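Local atomic coordinates of pilin, type IV (Thermus thermophilus, PDB entry 4BHR), a protein that probably serves as a building block of type IV pili, the deposited chain being the soluble part without the N-terminal membrane segment. Residues 6-11 with 73-78; 12-17 with 37-42. One frame throughout, in Å; residues are numbered along the deposited sequence.

Interaction 1 (6-11 with 73-78)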
ATOM      1  N   ALA A   6     -11.679  -5.683   6.573  1.00 24.88           N
ATOM      2  CA  ALA A   6     -11.486  -4.236   6.525  1.00 25.40           C
ATOM      3  C   ALA A   6     -10.016  -3.894   6.267  1.00 22.14           C
ATOM      4  O   ALA A   6      -9.717  -2.985   5.474  1.00 23.52           O
ATOM      5  CB  ALA A   6     -11.922  -3.593   7.848  1.00 27.23           C
ATOM      6  N   ALA A   7      -9.100  -4.561   6.973  1.00 20.47           N
ATOM      7  CA  ALA A   7      -7.690  -4.214   6.791  1.00 22.17           C
ATOM      8  C   ALA A   7      -7.231  -4.555   5.371  1.00 21.25           C
ATOM      9  O   ALA A   7      -6.554  -3.740   4.714  1.00 18.03           O
ATOM     10  CB  ALA A   7      -6.823  -4.913   7.829  1.00 23.17           C
ATOM     11  N   GLN A   8      -7.628  -5.725   4.870  1.00 19.38           N
ATOM     12  CA  GLN A   8      -7.265  -6.068   3.494  1.00 20.17           C
ATOM     13  C   GLN A   8      -7.855  -5.114   2.488  1.00 20.21           C
ATOM     14  O   GLN A   8      -7.168  -4.696   1.555  1.00 21.23           O
ATOM     15  CB  GLN A   8      -7.728  -7.448   3.142  1.00 20.35           C
ATOM     16  CG  GLN A   8      -7.158  -8.537   3.995  1.00 25.58           C
ATOM     17  CD  GLN A   8      -7.883  -9.841   3.745  1.00 24.91           C
ATOM     18  OE1 GLN A   8      -8.385 -10.474   4.699  1.00 25.32           O
ATOM     19  NE2 GLN A   8      -7.965 -10.250   2.468  1.00 19.06           N
ATOM     20  N   ALA A   9      -9.124  -4.741   2.681  1.00 20.17           N
ATOM     21  CA  ALA A   9      -9.769  -3.784   1.828  1.00 18.24           C
ATOM     22  C   ALA A   9      -9.041  -2.450   1.826  1.00 18.79           C
ATOM     23  O   ALA A   9      -8.771  -1.875   0.734  1.00 18.83           O
ATOM     24  CB  ALA A   9     -11.227  -3.588   2.267  1.00 19.32           C
ATOM     25  N   TYR A  10      -8.679  -1.983   3.028  1.00 18.90           N
ATOM     26  CA  TYR A  10      -7.945  -0.739   3.141  1.00 18.54           C
ATOM     27  C   TYR A  10      -6.614  -0.808   2.372  1.00 18.80           C
ATOM     28  O   TYR A  10      -6.278   0.123   1.667  1.00 17.86           O
ATOM     29  CB  TYR A  10      -7.663  -0.412   4.598  1.00 19.55           C
ATOM     30  CG  TYR A  10      -6.899   0.895   4.792  1.00 18.34           C
ATOM     31  CD1 TYR A  10      -7.507   2.123   4.558  1.00 17.65           C
ATOM     32  CD2 TYR A  10      -5.570   0.890   5.195  1.00 17.49           C
ATOM     33  CE1 TYR A  10      -6.826   3.305   4.755  1.00 18.48           C
ATOM     34  CE2 TYR A  10      -4.871   2.084   5.380  1.00 18.08           C
ATOM     35  CZ  TYR A  10      -5.509   3.287   5.181  1.00 18.29           C
ATOM     36  OH  TYR A  10      -4.829   4.464   5.370  1.00 18.05           O
ATOM     37  N   VAL A  11      -5.876  -1.905   2.529  1.00 18.55           N
ATOM     38  CA  VAL A  11      -4.600  -2.075   1.828  1.00 16.64           C
ATOM     39  C   VAL A  11      -4.761  -2.009   0.311  1.00 17.41           C
ATOM     40  O   VAL A  11      -3.984  -1.315  -0.390  1.00 15.99           O
ATOM     41  CB  VAL A  11      -3.866  -3.351   2.298  1.00 17.99           C
ATOM     42  CG1 VAL A  11      -2.857  -3.826   1.294  1.00 17.95           C
ATOM     43  CG2 VAL A  11      -3.282  -3.121   3.703  1.00 16.56           C
ATOM     44  N   GLY A  73      -0.308 -11.213  11.735  1.00 29.88           N
ATOM     45  CA  GLY A  73       0.500 -10.037  12.038  1.00 28.62           C
ATOM     46  C   GLY A  73       0.376  -8.853  11.100  1.00 24.51           C
ATOM     47  O   GLY A  73       0.311  -7.696  11.555  1.00 24.04           O
ATOM     48  N   SER A  74       0.369  -9.120   9.801  1.00 21.33           N
ATOM     49  CA  SER A  74       0.352  -8.039   8.803  1.00 22.35           C
ATOM     50  C   SER A  74      -0.139  -8.561   7.454  1.00 19.79           C
ATOM     51  O   SER A  74      -0.111  -9.761   7.153  1.00 20.47           O
ATOM     52  CB  SER A  74       1.765  -7.421   8.643  1.00 26.32           C
ATOM     53  OG  SER A  74       2.713  -8.405   8.244  1.00 25.39           O
ATOM     54  N   VAL A  75      -0.596  -7.628   6.623  1.00 19.37           N
ATOM     55  CA  VAL A  75      -1.058  -7.947   5.315  1.00 17.74           C
ATOM     56  C   VAL A  75      -0.393  -6.931   4.375  1.00 16.26           C
ATOM     57  O   VAL A  75      -0.194  -5.782   4.767  1.00 17.59           O
ATOM     58  CB  VAL A  75      -2.579  -7.886   5.216  1.00 20.01           C
ATOM     59  CG1 VAL A  75      -3.129  -6.601   5.862  1.00 21.33           C
ATOM     60  CG2 VAL A  75      -3.039  -8.096   3.773  1.00 20.33           C
ATOM     61  N   SER A  76      -0.019  -7.421   3.222  1.00 16.56           N
ATOM     62  CA  SER A  76       0.779  -6.693   2.204  1.00 18.26           C
ATOM     63  C   SER A  76       0.182  -6.804   0.874  1.00 17.19           C
ATOM     64  O   SER A  76      -0.495  -7.776   0.603  1.00 17.67           O
ATOM     65  CB  SER A  76       2.116  -7.406   2.038  1.00 19.70           C
ATOM     66  OG  SER A  76       2.992  -6.522   2.543  1.00 27.86           O
ATOM     67  N   PHE A  77       0.385  -5.796   0.018  1.00 16.21           N
ATOM     68  CA  PHE A  77      -0.027  -5.927  -1.361  1.00 15.83           C
ATOM     69  C   PHE A  77       1.113  -5.410  -2.221  1.00 17.07           C
ATOM     70  O   PHE A  77       1.616  -4.334  -1.970  1.00 16.49           O
ATOM     71  CB  PHE A  77      -1.331  -5.155  -1.659  1.00 16.96           C
ATOM     72  CG  PHE A  77      -1.705  -5.207  -3.096  1.00 18.80           C
ATOM     73  CD1 PHE A  77      -1.177  -4.264  -3.993  1.00 20.14           C
ATOM     74  CD2 PHE A  77      -2.605  -6.165  -3.564  1.00 20.48           C
ATOM     75  CE1 PHE A  77      -1.557  -4.291  -5.335  1.00 20.90           C
ATOM     76  CE2 PHE A  77      -2.994  -6.187  -4.876  1.00 21.52           C
ATOM     77  CZ  PHE A  77      -2.444  -5.249  -5.769  1.00 21.49           C
ATOM     78  N   ASP A  78       1.549  -6.200  -3.198  1.00 15.84           N
ATOM     79  CA  ASP A  78       2.749  -5.872  -4.032  1.00 17.64           C
ATOM     80  C   ASP A  78       2.276  -5.636  -5.432  1.00 17.35           C
ATOM     81  O   ASP A  78       1.665  -6.512  -6.036  1.00 19.17           O
ATOM     82  CB  ASP A  78       3.731  -7.075  -3.978  1.00 19.49           C
ATOM     83  CG  ASP A  78       5.021  -6.835  -4.773  1.00 21.60           C
ATOM     84  OD1 ASP A  78       5.092  -5.845  -5.535  1.00 20.44           O
ATOM     85  OD2 ASP A  78       5.965  -7.642  -4.612  1.00 23.68           O
TER
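Helix 6-11 and strand 74-78 run in roughly the same direction, their axes approaching to 8.6 Å at a signed crossing angle of -27°. This is the arrangement of the pilin headpiece, in which helix 6-20 packs against one face of an antiparallel sheet. At the strand's start, G73 and S74 both face Q87 in a classic beta bulge; beyond it the usual alternation aims V75 and F77 at the helix and S76 away from it, where S76 OG hydrogen-bonds to T64 OG1 of the neighbouring strand.

V11 is the main apolar contribution of 6-11, and its two methyls divide the work. CG2 meets V75 CG1 at 4.1 Å, the two side chains sliding past each other in opposite directions. The compact branched shape of valine suits this buried level, and F84 of strand 83-87 touches both residues. Q8, about one turn earlier, is partly exposed: its side chain crosses that of V75 at about a right angle, Q8 CG lying 4.1 Å from V75 CG2, so that the aliphatic part of a polar side chain does the packing. F77 offers 6-11 its root alone; with CG anti to the backbone N (chi1 176°) the ring leads away from 6-11 and makes an edge-to-face contact with F84. The tightest touch is V11 CG1, itself anti to its backbone N, against F77 CB at 3.6 Å.

Interaction 2 (12-17 with 37-42)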
ATOM      1  N   ARG A  12      -5.812  -2.662  -0.209  1.00 16.15           N
ATOM      2  CA  ARG A  12      -6.018  -2.708  -1.631  1.00 18.19           C
ATOM      3  C   ARG A  12      -6.450  -1.332  -2.123  1.00 16.69           C
ATOM      4  O   ARG A  12      -6.043  -0.903  -3.203  1.00 17.12           O
ATOM      5  CB  ARG A  12      -7.044  -3.781  -2.000  1.00 19.83           C
ATOM      6  CG  ARG A  12      -7.181  -4.004  -3.517  1.00 23.31           C
ATOM      7  CD  ARG A  12      -5.890  -4.492  -4.123  1.00 22.39           C
ATOM      8  NE  ARG A  12      -5.888  -4.621  -5.594  1.00 23.97           N
ATOM      9  CZ  ARG A  12      -5.643  -3.614  -6.414  1.00 24.77           C
ATOM     10  NH1 ARG A  12      -5.459  -2.379  -5.935  1.00 24.89           N
ATOM     11  NH2 ARG A  12      -5.623  -3.827  -7.714  1.00 26.06           N
ATOM     12  N   ASN A  13      -7.288  -0.644  -1.331  1.00 16.65           N
ATOM     13  CA  ASN A  13      -7.728   0.671  -1.685  1.00 17.79           C
ATOM     14  C   ASN A  13      -6.573   1.703  -1.652  1.00 15.98           C
ATOM     15  O   ASN A  13      -6.487   2.594  -2.508  1.00 16.87           O
ATOM     16  CB  ASN A  13      -8.924   1.097  -0.814  1.00 19.09           C
ATOM     17  CG  ASN A  13     -10.168   0.202  -1.023  1.00 23.61           C
ATOM     18  OD1 ASN A  13     -10.378  -0.436  -2.081  1.00 23.55           O
ATOM     19  ND2 ASN A  13     -10.997   0.138   0.014  1.00 28.99           N
ATOM     20  N   VAL A  14      -5.641   1.539  -0.709  1.00 15.06           N
ATOM     21  CA  VAL A  14      -4.431   2.363  -0.680  1.00 14.09           C
ATOM     22  C   VAL A  14      -3.633   2.129  -1.947  1.00 13.86           C
ATOM     23  O   VAL A  14      -3.127   3.066  -2.579  1.00 13.17           O
ATOM     24  CB  VAL A  14      -3.576   2.095   0.571  1.00 13.59           C
ATOM     25  CG1 VAL A  14      -2.183   2.722   0.428  1.00 14.47           C
ATOM     26  CG2 VAL A  14      -4.247   2.641   1.811  1.00 15.17           C
ATOM     27  N   ALA A  15      -3.488   0.869  -2.323  1.00 14.62           N
ATOM     28  CA  ALA A  15      -2.758   0.560  -3.565  1.00 14.53           C
ATOM     29  C   ALA A  15      -3.378   1.199  -4.818  1.00 16.55           C
ATOM     30  O   ALA A  15      -2.676   1.806  -5.612  1.00 16.28           O
ATOM     31  CB  ALA A  15      -2.614  -0.960  -3.734  1.00 14.67           C
ATOM     32  N   THR A  16      -4.709   1.135  -4.939  1.00 16.22           N
ATOM     33  CA  THR A  16      -5.435   1.878  -5.982  1.00 19.04           C
ATOM     34  C   THR A  16      -5.139   3.370  -5.993  1.00 17.58           C
ATOM     35  O   THR A  16      -4.862   3.965  -7.072  1.00 18.11           O
ATOM     36  CB  THR A  16      -6.953   1.619  -5.868  1.00 20.78           C
ATOM     37  OG1 THR A  16      -7.172   0.232  -6.096  1.00 20.98           O
ATOM     38  CG2 THR A  16      -7.704   2.414  -6.983  1.00 20.46           C
ATOM     39  N   ALA A  17      -5.143   3.974  -4.795  1.00 18.35           N
ATOM     40  CA  ALA A  17      -4.871   5.389  -4.644  1.00 17.82           C
ATOM     41  C   ALA A  17      -3.433   5.778  -4.992  1.00 17.94           C
ATOM     42  O   ALA A  17      -3.184   6.847  -5.543  1.00 19.08           O
ATOM     43  CB  ALA A  17      -5.249   5.851  -3.229  1.00 17.10           C
ATOM     44  N   ASP A  37      -1.970   6.819   5.169  1.00 19.17           N
ATOM     45  CA  ASP A  37      -3.034   7.823   5.292  1.00 23.92           C
ATOM     46  C   ASP A  37      -2.766   9.067   4.431  1.00 24.76           C
ATOM     47  O   ASP A  37      -3.581   9.979   4.359  1.00 28.77           O
ATOM     48  CB  ASP A  37      -3.351   8.133   6.763  1.00 27.00           C
ATOM     49  CG  ASP A  37      -2.217   8.848   7.482  1.00 28.75           C
ATOM     50  OD1 ASP A  37      -1.219   9.247   6.838  1.00 30.43           O
ATOM     51  OD2 ASP A  37      -2.353   9.020   8.722  1.00 33.88           O
ATOM     52  N   GLN A  38      -1.648   9.058   3.709  1.00 23.07           N
ATOM     53  CA  GLN A  38      -1.373  10.082   2.719  1.00 22.37           C
ATOM     54  C   GLN A  38      -2.057   9.733   1.417  1.00 21.27           C
ATOM     55  O   GLN A  38      -2.124  10.551   0.491  1.00 18.85           O
ATOM     56  CB  GLN A  38       0.138  10.280   2.533  1.00 23.69           C
ATOM     57  CG  GLN A  38       0.861  10.731   3.805  1.00 25.89           C
ATOM     58  CD  GLN A  38       0.225  11.969   4.422  1.00 30.05           C
ATOM     59  OE1 GLN A  38      -0.598  11.886   5.357  1.00 31.80           O
ATOM     60  NE2 GLN A  38       0.586  13.130   3.890  1.00 26.91           N
ATOM     61  N   PHE A  39      -2.628   8.527   1.349  1.00 18.90           N
ATOM     62  CA  PHE A  39      -3.340   8.076   0.168  1.00 18.38           C
ATOM     63  C   PHE A  39      -4.817   7.821   0.418  1.00 19.56           C
ATOM     64  O   PHE A  39      -5.632   8.122  -0.431  1.00 20.91           O
ATOM     65  CB  PHE A  39      -2.669   6.791  -0.384  1.00 18.26           C
ATOM     66  CG  PHE A  39      -1.262   7.039  -0.844  1.00 17.88           C
ATOM     67  CD1 PHE A  39      -1.017   7.679  -2.066  1.00 17.19           C
ATOM     68  CD2 PHE A  39      -0.166   6.693  -0.037  1.00 19.30           C
ATOM     69  CE1 PHE A  39       0.283   7.995  -2.454  1.00 18.85           C
ATOM     70  CE2 PHE A  39       1.149   6.995  -0.441  1.00 20.07           C
ATOM     71  CZ  PHE A  39       1.357   7.625  -1.666  1.00 19.37           C
ATOM     72  N   VAL A  40      -5.118   7.180   1.545  1.00 19.66           N
ATOM     73  CA  VAL A  40      -6.511   6.914   1.989  1.00 19.45           C
ATOM     74  C   VAL A  40      -6.600   7.202   3.489  1.00 21.50           C
ATOM     75  O   VAL A  40      -5.891   6.570   4.328  1.00 20.98           O
ATOM     76  CB  VAL A  40      -6.940   5.456   1.724  1.00 20.48           C
ATOM     77  CG1 VAL A  40      -8.363   5.188   2.190  1.00 21.66           C
ATOM     78  CG2 VAL A  40      -6.796   5.091   0.254  1.00 18.17           C
ATOM     79  N   ALA A  41      -7.433   8.194   3.836  1.00 20.84           N
ATOM     80  CA  ALA A  41      -7.688   8.548   5.228  1.00 22.32           C
ATOM     81  C   ALA A  41      -8.442   7.462   6.003  1.00 23.95           C
ATOM     82  O   ALA A  41      -9.096   6.596   5.437  1.00 24.25           O
ATOM     83  CB  ALA A  41      -8.469   9.865   5.273  1.00 24.44           C
ATOM     84  N   ASN A  42      -8.356   7.540   7.325  1.00 27.55           N
ATOM     85  CA  ASN A  42      -9.123   6.686   8.239  1.00 31.43           C
ATOM     86  C   ASN A  42      -8.956   5.179   8.146  1.00 30.93           C
ATOM     87  O   ASN A  42      -9.906   4.468   7.819  1.00 31.05           O
ATOM     88  CB  ASN A  42     -10.588   7.057   8.218  1.00 36.33           C
ATOM     89  CG  ASN A  42     -10.795   8.477   8.668  1.00 40.51           C
ATOM     90  OD1 ASN A  42     -10.092   8.957   9.560  1.00 45.01           O
ATOM     91  ND2 ASN A  42     -11.725   9.160   8.050  1.00 45.94           N
TER
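Along segment 12-17 of helix 6-20 the first meeting with the loop 37-42 is made by backbone. The carbonyl oxygen of N13, already an acceptor for A17 N within the helix, lies 3.7 Å from V40 CG2, while the amide side chain of N13 stays at the solvent-exposed margin, as suits its polarity.

V14 follows as the buried residue of the contact. Its CG1, anti to the backbone N (chi1 167°), comes to 4.2 Å from F39 CB, and its CG2 lies 3.9 Å from V40 CG2, so one branch serves each loop residue. V40 reaches in closer still, its CG2 standing 3.7 Å from V14 CA. The same V14 side chain touches V52 and V63 of the sheet and C36, which is disulfide-bonded to C50; it therefore joins loop, helix and sheet.

A turn later, A17 directs its methyl at the loop. A small residue suits the place because the backbone comes so near: A17 CB is 3.6 Å from F39 O and 3.9 Å from V40 CG2. With CG anti to its own carbonyl carbon (chi1 -64°), F39 carries its ring past the helix surface towards V52, P30 and L32. V40 CG2 thus rests among N13, V14 and A17, the hub of the contact.

The loop, which follows the short strand 34-35 and opens with the end of a 3-10 segment at 37-38, covers this side of the helix. No hydrogen bond joins the two segments, so between them the fit depends on shape and on dispersion between methyls, the CB of F39 and backbone; a directional hold on the loop comes from one turn earlier in the helix, where Y10 OH bonds to V40 O.

How the interactions relate
Both contacts use helix 6-20. Interaction 1 belongs to the core, pressing the helix onto the sheet, whereas interaction 2 lies nearer the surface, where an irregular loop covers the helix. Each is apolar and valine-rich, but regular strand alternation sets the spacing in interaction 1, while in interaction 2 loop backbone comes close to the helix. They are also tied together. Y10, from 6-11, makes a probable hydrogen bond through OH to V40 O (2.6 Å) of the loop, and F77, from 73-78, packs its ring against A15 and R12 of the helix. Along the chain, interaction 2 is nested inside the loop closed by interaction 1.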